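Local coordinates for protein aminopeptidase N (Francisella tularensis subsp. tularensis, PDB 5DLL) that removes N-terminal amino acids, preferably alanine, from peptides as a zinc-dependent M1-family aminopeptidase that probably degrades intracellular peptides, at residues N843-I848 with S862-S867. Residues are numbered along the deposited sequence; the frame is centred on the assembly and turned at random.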
ATOM      1  N   ASN A 843     -33.112   1.334   1.100  1.00 36.73           N
ATOM      2  CA  ASN A 843     -33.893   1.914   2.196  1.00 38.21           C
ATOM      3  C   ASN A 843     -32.993   2.646   3.183  1.00 39.49           C
ATOM      4  O   ASN A 843     -33.283   3.774   3.577  1.00 43.31           O
ATOM      5  CB  ASN A 843     -34.667   0.835   2.957  1.00 41.12           C
ATOM      6  CG  ASN A 843     -35.789   0.223   2.143  1.00 46.02           C
ATOM      7  OD1 ASN A 843     -36.090   0.669   1.040  1.00 43.40           O
ATOM      8  ND2 ASN A 843     -36.412  -0.814   2.688  1.00 58.04           N
ATOM      9  N   ALA A 844     -31.899   1.994   3.566  1.00 42.23           N
ATOM     10  CA  ALA A 844     -30.923   2.571   4.492  1.00 43.86           C
ATOM     11  C   ALA A 844     -30.211   3.790   3.910  1.00 39.26           C
ATOM     12  O   ALA A 844     -29.963   4.753   4.626  1.00 39.92           O
ATOM     13  CB  ALA A 844     -29.906   1.518   4.925  1.00 42.48           C
ATOM     14  N   LEU A 845     -29.870   3.742   2.626  1.00 37.02           N
ATOM     15  CA  LEU A 845     -29.295   4.907   1.950  1.00 40.45           C
ATOM     16  C   LEU A 845     -30.304   6.057   1.874  1.00 44.61           C
ATOM     17  O   LEU A 845     -29.957   7.206   2.129  1.00 37.65           O
ATOM     18  CB  LEU A 845     -28.805   4.543   0.545  1.00 38.03           C
ATOM     19  CG  LEU A 845     -27.541   3.680   0.478  1.00 40.83           C
ATOM     20  CD1 LEU A 845     -27.226   3.316  -0.966  1.00 43.27           C
ATOM     21  CD2 LEU A 845     -26.354   4.383   1.125  1.00 39.16           C
ATOM     22  N   GLU A 846     -31.551   5.741   1.530  1.00 51.65           N
ATOM     23  CA  GLU A 846     -32.612   6.752   1.460  1.00 53.25           C
ATOM     24  C   GLU A 846     -32.972   7.309   2.844  1.00 45.97           C
ATOM     25  O   GLU A 846     -33.403   8.453   2.954  1.00 57.17           O
ATOM     26  CB  GLU A 846     -33.856   6.195   0.747  1.00 55.36           C
ATOM     27  CG  GLU A 846     -33.751   6.223  -0.775  1.00 58.97           C
ATOM     28  CD  GLU A 846     -34.716   5.275  -1.471  1.00 78.90           C
ATOM     29  OE1 GLU A 846     -35.687   4.811  -0.832  1.00 93.39           O
ATOM     30  OE2 GLU A 846     -34.505   4.989  -2.670  1.00 84.18           O
ATOM     31  N   LYS A 847     -32.791   6.503   3.887  1.00 41.40           N
ATOM     32  CA  LYS A 847     -33.000   6.951   5.262  1.00 40.50           C
ATOM     33  C   LYS A 847     -31.937   7.972   5.670  1.00 43.68           C
ATOM     34  O   LYS A 847     -32.231   8.942   6.367  1.00 66.59           O
ATOM     35  CB  LYS A 847     -32.989   5.752   6.217  1.00 41.18           C
ATOM     36  CG  LYS A 847     -33.577   6.014   7.596  1.00 42.45           C
ATOM     37  CD  LYS A 847     -32.499   6.312   8.620  1.00 50.02           C
ATOM     38  CE  LYS A 847     -33.094   6.559   9.998  1.00 58.30           C
ATOM     39  NZ  LYS A 847     -33.770   5.356  10.552  1.00 56.51           N
ATOM     40  N   ILE A 848     -30.705   7.750   5.229  1.00 39.54           N
ATOM     41  CA  ILE A 848     -29.608   8.694   5.460  1.00 45.77           C
ATOM     42  C   ILE A 848     -29.876  10.010   4.712  1.00 45.39           C
ATOM     43  O   ILE A 848     -29.776  11.094   5.286  1.00 45.81           O
ATOM     44  CB  ILE A 848     -28.248   8.079   5.025  1.00 45.45           C
ATOM     45  CG1 ILE A 848     -27.861   6.920   5.958  1.00 47.00           C
ATOM     46  CG2 ILE A 848     -27.138   9.128   5.011  1.00 42.81           C
ATOM     47  CD1 ILE A 848     -26.885   5.929   5.352  1.00 46.37           C
ATOM     48  N   SER A 862     -26.568  10.127  -2.320  1.00 52.33           N
ATOM     49  CA  SER A 862     -27.400  10.416  -3.484  1.00 51.78           C
ATOM     50  C   SER A 862     -26.805   9.791  -4.743  1.00 50.82           C
ATOM     51  O   SER A 862     -27.526   9.202  -5.548  1.00 51.87           O
ATOM     52  CB  SER A 862     -27.560  11.929  -3.673  1.00 51.02           C
ATOM     53  OG  SER A 862     -28.282  12.505  -2.596  1.00 52.07           O
ATOM     54  N   LYS A 863     -25.487   9.908  -4.886  1.00 52.51           N
ATOM     55  CA  LYS A 863     -24.781   9.449  -6.084  1.00 57.69           C
ATOM     56  C   LYS A 863     -24.888   7.933  -6.319  1.00 54.92           C
ATOM     57  O   LYS A 863     -25.092   7.501  -7.454  1.00 58.26           O
ATOM     58  CB  LYS A 863     -23.309   9.870  -6.035  1.00 59.59           C
ATOM     59  CG  LYS A 863     -22.654   9.939  -7.402  1.00 66.80           C
ATOM     60  CD  LYS A 863     -21.145  10.056  -7.290  1.00 67.90           C
ATOM     61  CE  LYS A 863     -20.497  10.031  -8.663  1.00 71.75           C
ATOM     62  NZ  LYS A 863     -19.020   9.896  -8.559  1.00 79.39           N
ATOM     63  N   SER A 864     -24.754   7.134  -5.260  1.00 57.02           N
ATOM     64  CA  SER A 864     -24.884   5.672  -5.389  1.00 53.23           C
ATOM     65  C   SER A 864     -26.341   5.224  -5.539  1.00 51.67           C
ATOM     66  O   SER A 864     -26.594   4.162  -6.094  1.00 61.59           O
ATOM     67  CB  SER A 864     -24.228   4.931  -4.217  1.00 50.38           C
ATOM     68  OG  SER A 864     -25.144   4.708  -3.162  1.00 46.25           O
ATOM     69  N   LEU A 865     -27.291   6.015  -5.041  1.00 48.60           N
ATOM     70  CA  LEU A 865     -28.713   5.722  -5.248  1.00 47.55           C
ATOM     71  C   LEU A 865     -29.139   5.962  -6.696  1.00 51.84           C
ATOM     72  O   LEU A 865     -29.981   5.231  -7.223  1.00 57.44           O
ATOM     73  CB  LEU A 865     -29.599   6.546  -4.304  1.00 44.75           C
ATOM     74  CG  LEU A 865     -29.712   6.049  -2.857  1.00 42.78           C
ATOM     75  CD1 LEU A 865     -30.396   7.091  -1.979  1.00 37.32           C
ATOM     76  CD2 LEU A 865     -30.449   4.715  -2.792  1.00 43.73           C
ATOM     77  N   GLU A 866     -28.563   6.980  -7.332  1.00 62.51           N
ATOM     78  CA  GLU A 866     -28.906   7.320  -8.719  1.00 76.49           C
ATOM     79  C   GLU A 866     -28.087   6.539  -9.749  1.00 78.23           C
ATOM     80  O   GLU A 866     -28.467   6.476 -10.919  1.00 85.83           O
ATOM     81  CB  GLU A 866     -28.762   8.830  -8.969  1.00 86.37           C
ATOM     82  CG  GLU A 866     -27.328   9.348  -9.061  1.00104.38           C
ATOM     83  CD  GLU A 866     -27.244  10.806  -9.489  1.00115.90           C
ATOM     84  OE1 GLU A 866     -28.268  11.522  -9.417  1.00119.10           O
ATOM     85  OE2 GLU A 866     -26.145  11.240  -9.896  1.00100.92           O
ATOM     86  N   SER A 867     -26.969   5.956  -9.319  1.00 76.48           N
ATOM     87  CA  SER A 867     -26.070   5.239 -10.226  1.00 80.17           C
ATOM     88  C   SER A 867     -26.776   4.110 -10.978  1.00 86.76           C
ATOM     89  O   SER A 867     -26.493   3.868 -12.151  1.00 81.92           O
ATOM     90  CB  SER A 867     -24.877   4.674  -9.451  1.00 72.62           C
ATOM     91  OG  SER A 867     -25.301   3.727  -8.485  1.00 65.40           O
ATOM     92  OXT SER A 867     -27.642   3.416 -10.441  1.00 93.34           O
TER
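Leu845 and Leu865 meet side by side between the last two helices of the chain, their side chains running past one another in opposite directions. Both methyls of Leu865 settle against the root of Leu845: CD2 of Leu865 is 3.7 Å from CB of Leu845, and CD1 of Leu865 lies 3.9 Å from that same CB. With CG set opposite its own carbonyl carbon (chi1 -72°), Leu845 carries CD1 beyond Leu865 to the preceding residue of the facing helix, Ser864, whose OG it meets at 3.3 Å, an apolar methyl against a hydroxyl. Beside it on the same helix, Glu846 adds its CG methylene, which touches CD1 of Leu865 at 3.7 Å, while the extended chain brings OE2 of Glu846 to 4.1 Å from CD2 of Leu865, at the exposed edge of the contact. Leu865 thus lies against both, and the contact passes from the buried Leu845 to the exposed Glu846, its neighbour in sequence. Lys842 and Lys849, one turn before and one turn after the Leu845–Glu846 pair, also touch Leu865. Leu845 also touches Leu827 and Trp830 of a loop and Val861, one turn before Leu865 on the facing helix. Trp830 also donates its indole NE1 to the carbonyl oxygen of Ser864. This oxygen additionally accepts the hydroxyl of the C-terminal Ser867, whose OG sits 2.8 Å from O of Ser864 and above the carbonyl plane, tying the chain end back onto the final helix turn. The axes of 843-848 and 862-866 approach to 10.0 Å, with N-to-C directions 143° apart, roughly antiparallel. Together, 835-849 and 855-866 form a helical hairpin joined by a short connection, the closing pair of the C-terminal all-helical, ARM-repeat-like domain of this M1 aminopeptidase, away from the zinc site.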